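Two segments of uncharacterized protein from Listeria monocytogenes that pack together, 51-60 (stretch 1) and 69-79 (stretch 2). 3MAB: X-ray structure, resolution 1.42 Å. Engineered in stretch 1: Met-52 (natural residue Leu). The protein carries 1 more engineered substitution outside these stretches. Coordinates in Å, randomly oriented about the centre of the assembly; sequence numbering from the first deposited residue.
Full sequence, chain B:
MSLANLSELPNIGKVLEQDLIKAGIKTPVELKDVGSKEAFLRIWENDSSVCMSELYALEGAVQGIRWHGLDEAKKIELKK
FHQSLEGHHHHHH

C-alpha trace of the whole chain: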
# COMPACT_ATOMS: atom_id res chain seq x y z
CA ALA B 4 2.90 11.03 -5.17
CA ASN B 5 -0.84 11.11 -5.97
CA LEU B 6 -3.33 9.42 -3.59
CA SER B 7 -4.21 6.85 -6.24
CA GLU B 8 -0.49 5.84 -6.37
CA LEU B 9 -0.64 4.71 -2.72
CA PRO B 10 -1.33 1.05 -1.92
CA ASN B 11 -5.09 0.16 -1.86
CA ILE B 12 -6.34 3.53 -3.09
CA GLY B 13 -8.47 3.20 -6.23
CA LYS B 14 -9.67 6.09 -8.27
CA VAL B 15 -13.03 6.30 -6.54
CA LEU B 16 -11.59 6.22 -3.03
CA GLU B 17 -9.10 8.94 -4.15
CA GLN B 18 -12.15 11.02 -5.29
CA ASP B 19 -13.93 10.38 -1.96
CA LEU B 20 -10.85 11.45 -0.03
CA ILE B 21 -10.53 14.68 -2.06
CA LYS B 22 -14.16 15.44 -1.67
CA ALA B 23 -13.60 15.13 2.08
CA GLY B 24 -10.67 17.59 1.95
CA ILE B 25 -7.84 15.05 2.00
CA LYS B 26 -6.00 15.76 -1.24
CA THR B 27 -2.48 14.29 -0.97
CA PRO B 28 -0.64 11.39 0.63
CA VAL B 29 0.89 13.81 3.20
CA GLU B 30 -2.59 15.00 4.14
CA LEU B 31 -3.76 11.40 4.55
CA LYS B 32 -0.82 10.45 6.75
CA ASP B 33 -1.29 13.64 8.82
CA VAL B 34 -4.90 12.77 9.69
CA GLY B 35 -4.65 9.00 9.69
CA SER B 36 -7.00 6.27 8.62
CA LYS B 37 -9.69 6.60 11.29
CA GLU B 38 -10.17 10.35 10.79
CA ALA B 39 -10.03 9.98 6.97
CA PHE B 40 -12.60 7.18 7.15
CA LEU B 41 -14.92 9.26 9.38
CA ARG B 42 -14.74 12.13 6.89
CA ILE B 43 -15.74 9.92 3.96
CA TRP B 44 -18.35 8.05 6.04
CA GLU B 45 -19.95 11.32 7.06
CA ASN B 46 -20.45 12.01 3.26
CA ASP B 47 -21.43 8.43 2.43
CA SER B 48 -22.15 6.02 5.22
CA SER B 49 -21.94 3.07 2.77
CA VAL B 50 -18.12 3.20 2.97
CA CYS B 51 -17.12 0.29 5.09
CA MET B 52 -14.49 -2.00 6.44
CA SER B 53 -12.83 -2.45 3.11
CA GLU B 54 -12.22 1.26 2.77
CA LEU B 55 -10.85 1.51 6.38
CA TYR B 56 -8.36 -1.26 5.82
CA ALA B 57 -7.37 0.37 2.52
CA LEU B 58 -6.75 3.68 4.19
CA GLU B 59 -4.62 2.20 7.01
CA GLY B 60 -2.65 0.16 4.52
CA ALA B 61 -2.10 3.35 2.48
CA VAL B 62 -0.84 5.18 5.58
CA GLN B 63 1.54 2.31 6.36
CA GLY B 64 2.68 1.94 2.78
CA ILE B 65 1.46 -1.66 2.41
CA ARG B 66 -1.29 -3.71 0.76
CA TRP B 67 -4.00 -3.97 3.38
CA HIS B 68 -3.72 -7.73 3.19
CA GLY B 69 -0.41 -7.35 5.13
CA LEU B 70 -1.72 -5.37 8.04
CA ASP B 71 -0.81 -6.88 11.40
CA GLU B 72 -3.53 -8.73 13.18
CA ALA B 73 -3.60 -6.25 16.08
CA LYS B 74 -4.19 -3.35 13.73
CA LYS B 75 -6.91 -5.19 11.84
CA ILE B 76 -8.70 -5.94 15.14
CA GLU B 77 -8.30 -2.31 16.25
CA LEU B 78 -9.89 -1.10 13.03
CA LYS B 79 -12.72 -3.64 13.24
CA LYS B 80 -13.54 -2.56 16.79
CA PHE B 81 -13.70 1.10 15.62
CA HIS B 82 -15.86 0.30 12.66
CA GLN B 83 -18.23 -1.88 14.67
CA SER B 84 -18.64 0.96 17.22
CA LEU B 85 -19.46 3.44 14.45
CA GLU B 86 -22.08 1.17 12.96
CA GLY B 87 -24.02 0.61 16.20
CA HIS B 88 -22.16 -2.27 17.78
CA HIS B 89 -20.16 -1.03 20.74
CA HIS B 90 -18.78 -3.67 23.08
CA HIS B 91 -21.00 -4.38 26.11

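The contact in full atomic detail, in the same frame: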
# COMPACT_ATOMS: atom_id res chain seq x y z
N CYS B 51 -17.08 1.32 4.06
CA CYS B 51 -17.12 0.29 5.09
C CYS B 51 -15.75 -0.30 5.34
O CYS B 51 -14.72 0.37 5.15
CB CYS B 51 -18.11 -0.80 4.67
SG CYS B 51 -17.52 -1.64 3.22
N MET B 52 -15.71 -1.52 5.85
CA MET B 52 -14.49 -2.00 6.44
C MET B 52 -13.39 -2.03 5.44
O MET B 52 -12.23 -1.76 5.73
CB MET B 52 -14.70 -3.42 6.98
CG MET B 52 -13.71 -3.82 7.94
SD MET B 52 -13.58 -2.72 9.36
CE MET B 52 -11.82 -2.88 9.46
N SER B 53 -13.74 -2.47 4.24
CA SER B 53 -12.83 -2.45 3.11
C SER B 53 -12.10 -1.15 2.93
O SER B 53 -10.86 -1.16 2.80
CB SER B 53 -13.58 -2.80 1.82
OG SER B 53 -14.29 -4.00 2.05
N GLU B 54 -12.83 -0.05 2.95
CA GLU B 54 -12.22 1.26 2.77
C GLU B 54 -11.29 1.60 3.98
O GLU B 54 -10.22 2.20 3.82
CB GLU B 54 -13.26 2.37 2.63
CG GLU B 54 -13.86 2.55 1.30
CD GLU B 54 -15.12 1.77 1.09
OE1 GLU B 54 -15.76 2.05 0.07
OE2 GLU B 54 -15.47 0.91 1.91
N LEU B 55 -11.69 1.25 5.20
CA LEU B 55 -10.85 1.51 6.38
C LEU B 55 -9.54 0.78 6.35
O LEU B 55 -8.48 1.33 6.59
CB LEU B 55 -11.65 1.17 7.65
CG LEU B 55 -10.99 1.42 8.98
CD1 LEU B 55 -10.49 2.88 9.12
CD2 LEU B 55 -11.92 1.08 10.09
N TYR B 56 -9.58 -0.51 6.05
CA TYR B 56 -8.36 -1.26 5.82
C TYR B 56 -7.51 -0.65 4.74
O TYR B 56 -6.26 -0.56 4.91
CB TYR B 56 -8.69 -2.72 5.47
CG TYR B 56 -9.06 -3.68 6.59
CD1 TYR B 56 -8.86 -3.40 7.91
CD2 TYR B 56 -9.54 -4.93 6.26
CE1 TYR B 56 -9.23 -4.31 8.93
CE2 TYR B 56 -9.91 -5.85 7.30
CZ TYR B 56 -9.71 -5.50 8.58
OH TYR B 56 -10.05 -6.45 9.53
N ALA B 57 -8.11 -0.25 3.61
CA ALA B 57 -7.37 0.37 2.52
C ALA B 57 -6.63 1.61 2.94
O ALA B 57 -5.47 1.81 2.61
CB ALA B 57 -8.31 0.70 1.34
N LEU B 58 -7.30 2.43 3.73
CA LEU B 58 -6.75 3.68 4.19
C LEU B 58 -5.58 3.44 5.15
O LEU B 58 -4.55 4.10 5.06
CB LEU B 58 -7.81 4.55 4.85
CG LEU B 58 -8.84 5.09 3.91
CD1 LEU B 58 -9.97 5.72 4.70
CD2 LEU B 58 -8.29 6.15 2.98
N GLU B 59 -5.72 2.49 6.09
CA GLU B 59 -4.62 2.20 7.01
C GLU B 59 -3.45 1.62 6.28
O GLU B 59 -2.29 1.97 6.54
CB GLU B 59 -5.05 1.27 8.14
CG GLU B 59 -4.00 0.93 9.16
CD GLU B 59 -3.48 2.11 9.95
OE1 GLU B 59 -4.24 3.09 10.10
OE2 GLU B 59 -2.35 2.06 10.49
N GLY B 60 -3.71 0.71 5.33
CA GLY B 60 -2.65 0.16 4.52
C GLY B 60 -1.95 1.28 3.73
O GLY B 60 -0.73 1.33 3.66
N GLY B 69 -1.54 -7.18 4.22
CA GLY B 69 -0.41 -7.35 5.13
C GLY B 69 -0.49 -6.68 6.48
O GLY B 69 0.46 -6.75 7.27
N LEU B 70 -1.60 -6.02 6.76
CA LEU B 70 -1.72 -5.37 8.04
C LEU B 70 -1.59 -6.38 9.17
O LEU B 70 -2.11 -7.47 9.07
CB LEU B 70 -3.06 -4.63 8.17
CG LEU B 70 -3.23 -3.32 7.38
CD1 LEU B 70 -4.67 -2.87 7.31
CD2 LEU B 70 -2.28 -2.25 8.01
N ASP B 71 -0.90 -6.00 10.24
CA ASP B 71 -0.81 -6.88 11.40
C ASP B 71 -2.16 -7.17 12.00
O ASP B 71 -3.11 -6.37 11.90
CB ASP B 71 0.21 -6.41 12.41
CG ASP B 71 -0.06 -5.08 12.95
OD1 ASP B 71 -0.81 -4.93 13.93
OD2 ASP B 71 0.39 -4.09 12.32
N GLU B 72 -2.26 -8.31 12.68
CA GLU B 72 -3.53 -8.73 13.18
C GLU B 72 -4.06 -7.75 14.22
O GLU B 72 -5.25 -7.51 14.31
CB GLU B 72 -3.40 -10.09 13.83
CG GLU B 72 -4.70 -10.75 14.11
CD GLU B 72 -5.46 -11.08 12.86
OE1 GLU B 72 -4.76 -11.52 11.91
OE2 GLU B 72 -6.71 -10.91 12.86
N ALA B 73 -3.16 -7.20 15.06
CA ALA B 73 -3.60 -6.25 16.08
C ALA B 73 -4.23 -5.01 15.47
O ALA B 73 -5.25 -4.52 15.94
CB ALA B 73 -2.48 -5.88 16.96
N LYS B 74 -3.66 -4.51 14.40
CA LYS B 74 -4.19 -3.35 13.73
C LYS B 74 -5.51 -3.67 13.10
O LYS B 74 -6.44 -2.87 13.18
CB LYS B 74 -3.22 -2.83 12.69
CG LYS B 74 -3.65 -1.54 11.96
CD LYS B 74 -3.94 -0.40 12.84
CE LYS B 74 -2.77 0.15 13.50
NZ LYS B 74 -3.19 1.24 14.40
N LYS B 75 -5.62 -4.83 12.45
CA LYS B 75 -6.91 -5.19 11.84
C LYS B 75 -8.03 -5.26 12.90
O LYS B 75 -9.16 -4.78 12.67
CB LYS B 75 -6.83 -6.50 11.12
CG LYS B 75 -5.99 -6.51 9.88
CD LYS B 75 -6.09 -7.92 9.24
CE LYS B 75 -5.15 -8.09 8.11
NZ LYS B 75 -4.62 -9.48 8.09
N ILE B 76 -7.72 -5.86 14.06
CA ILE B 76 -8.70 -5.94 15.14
C ILE B 76 -9.04 -4.57 15.66
O ILE B 76 -10.21 -4.28 15.95
CB ILE B 76 -8.24 -6.96 16.22
CG1 ILE B 76 -8.39 -8.36 15.62
CG2 ILE B 76 -9.06 -6.79 17.52
CD1 ILE B 76 -7.65 -9.43 16.40
N GLU B 77 -8.07 -3.68 15.81
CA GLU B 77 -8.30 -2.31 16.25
C GLU B 77 -9.27 -1.60 15.30
O GLU B 77 -10.24 -0.90 15.73
CB GLU B 77 -6.95 -1.59 16.33
CG GLU B 77 -7.05 -0.11 16.66
CD GLU B 77 -5.76 0.63 16.51
OE1 GLU B 77 -4.73 0.02 16.19
OE2 GLU B 77 -5.77 1.85 16.77
N LEU B 78 -9.08 -1.79 14.00
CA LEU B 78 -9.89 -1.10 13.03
C LEU B 78 -11.29 -1.68 13.05
O LEU B 78 -12.27 -0.94 12.93
CB LEU B 78 -9.25 -1.21 11.63
CG LEU B 78 -7.90 -0.51 11.49
CD1 LEU B 78 -7.30 -0.87 10.16
CD2 LEU B 78 -7.95 0.99 11.65
N LYS B 79 -11.40 -2.99 13.16
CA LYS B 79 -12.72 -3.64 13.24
C LYS B 79 -13.50 -3.17 14.46
O LYS B 79 -14.73 -2.90 14.36
CB LYS B 79 -12.57 -5.15 13.29
CG LYS B 79 -13.87 -5.83 13.24
CD LYS B 79 -13.76 -7.35 13.17
CE LYS B 79 -13.53 -7.87 11.76
NZ LYS B 79 -13.98 -9.28 11.58
O HOH W 1 -4.83 3.27 13.04

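How do the two stretches lie against each other? Each is mostly helix, 52-60 in the first and 72-79 in the second, and the N-to-C directions of the two make an angle of 135°, so the helices run obliquely antiparallel. Their axes come no closer than 10.4 Å, a spacing that leaves room for side chains to fill the gap. The register follows from the direction: Met-52 CA lies 7.2 Å from Lys-79 CA at one end, Tyr-56 CA lies 7.3 Å from Lys-75 CA, and Gly-60 CA approaches Leu-70 CA to 6.6 Å at the other. Leu-70 precedes the second helix, whose start is capped at Asp-71, where OD1 accepts a 2.9 Å hydrogen bond from Lys-74 N. At the start of the first helix, Cys-51 occupies the N-cap position, and its N donates to Glu-54 OE2 at 2.7 Å.

What fills the interface, given that no direct hydrogen bond crosses between the stretches? The direct contacts are mainly van der Waals packing, with Leu-78 at the centre. Its side chain is a knob in a hole made by Met-52, Leu-55, Tyr-56 and Glu-59, residues spaced so that they line one side of the first helix. Leu-78 CD1 lies 3.7 Å from Tyr-56 CD1 and 3.7 Å from Glu-59 CB, while Leu-78 CB sits 3.8 Å from Leu-55 CD2. The engineered Met-52 forms part of the hole, its terminal methyl beside the base of the leucine side chain: Met-52 CE is 3.8 Å from Leu-78 CB and 3.7 Å from Lys-79 N.

How does Tyr-56 come to be so well covered by the second stretch when its CA-to-CB bond points sideways? The ring carries the end of the side chain nearer to its partners, and with chi1 at -79° (m) it runs across to the second helix, nearly perpendicular to the helix axis. Leu-78 CD1 and Lys-75 O lie at the ring edge, near its plane. Farther out, Tyr-56 OH rests 3.6 Å from Lys-75 CB, a contact with the aliphatic part of the lysine, whose own end leads away. Leu-70 meets the backbone of the same tyrosine, with Leu-70 CD1 3.7 Å from Tyr-56 O, and this methyl also comes within 4.2 Å of Gly-60 N.

Where does charge enter the contact? Glu-59 combines packing with polarity: its CG is 3.8 Å from Leu-70 CD2, and its carboxylate lies near Lys-74. Glu-59 OE2 and Lys-74 NZ are 4.1 Å apart, too far for a salt bridge, although Glu-59 OE2 comes within 3.6 Å of Lys-74 CE. Water 1 provides the polar link, donating to Glu-59 OE1 at 3.0 Å and accepting from Lys-74 NZ at 2.9 Å. Within its own helix Lys-74 forms a salt bridge, Lys-74 NZ lying 2.7 Å from Glu-77 OE1, while both carboxylate oxygens of Glu-59 also have hydrogen-bonding partners elsewhere in the structure.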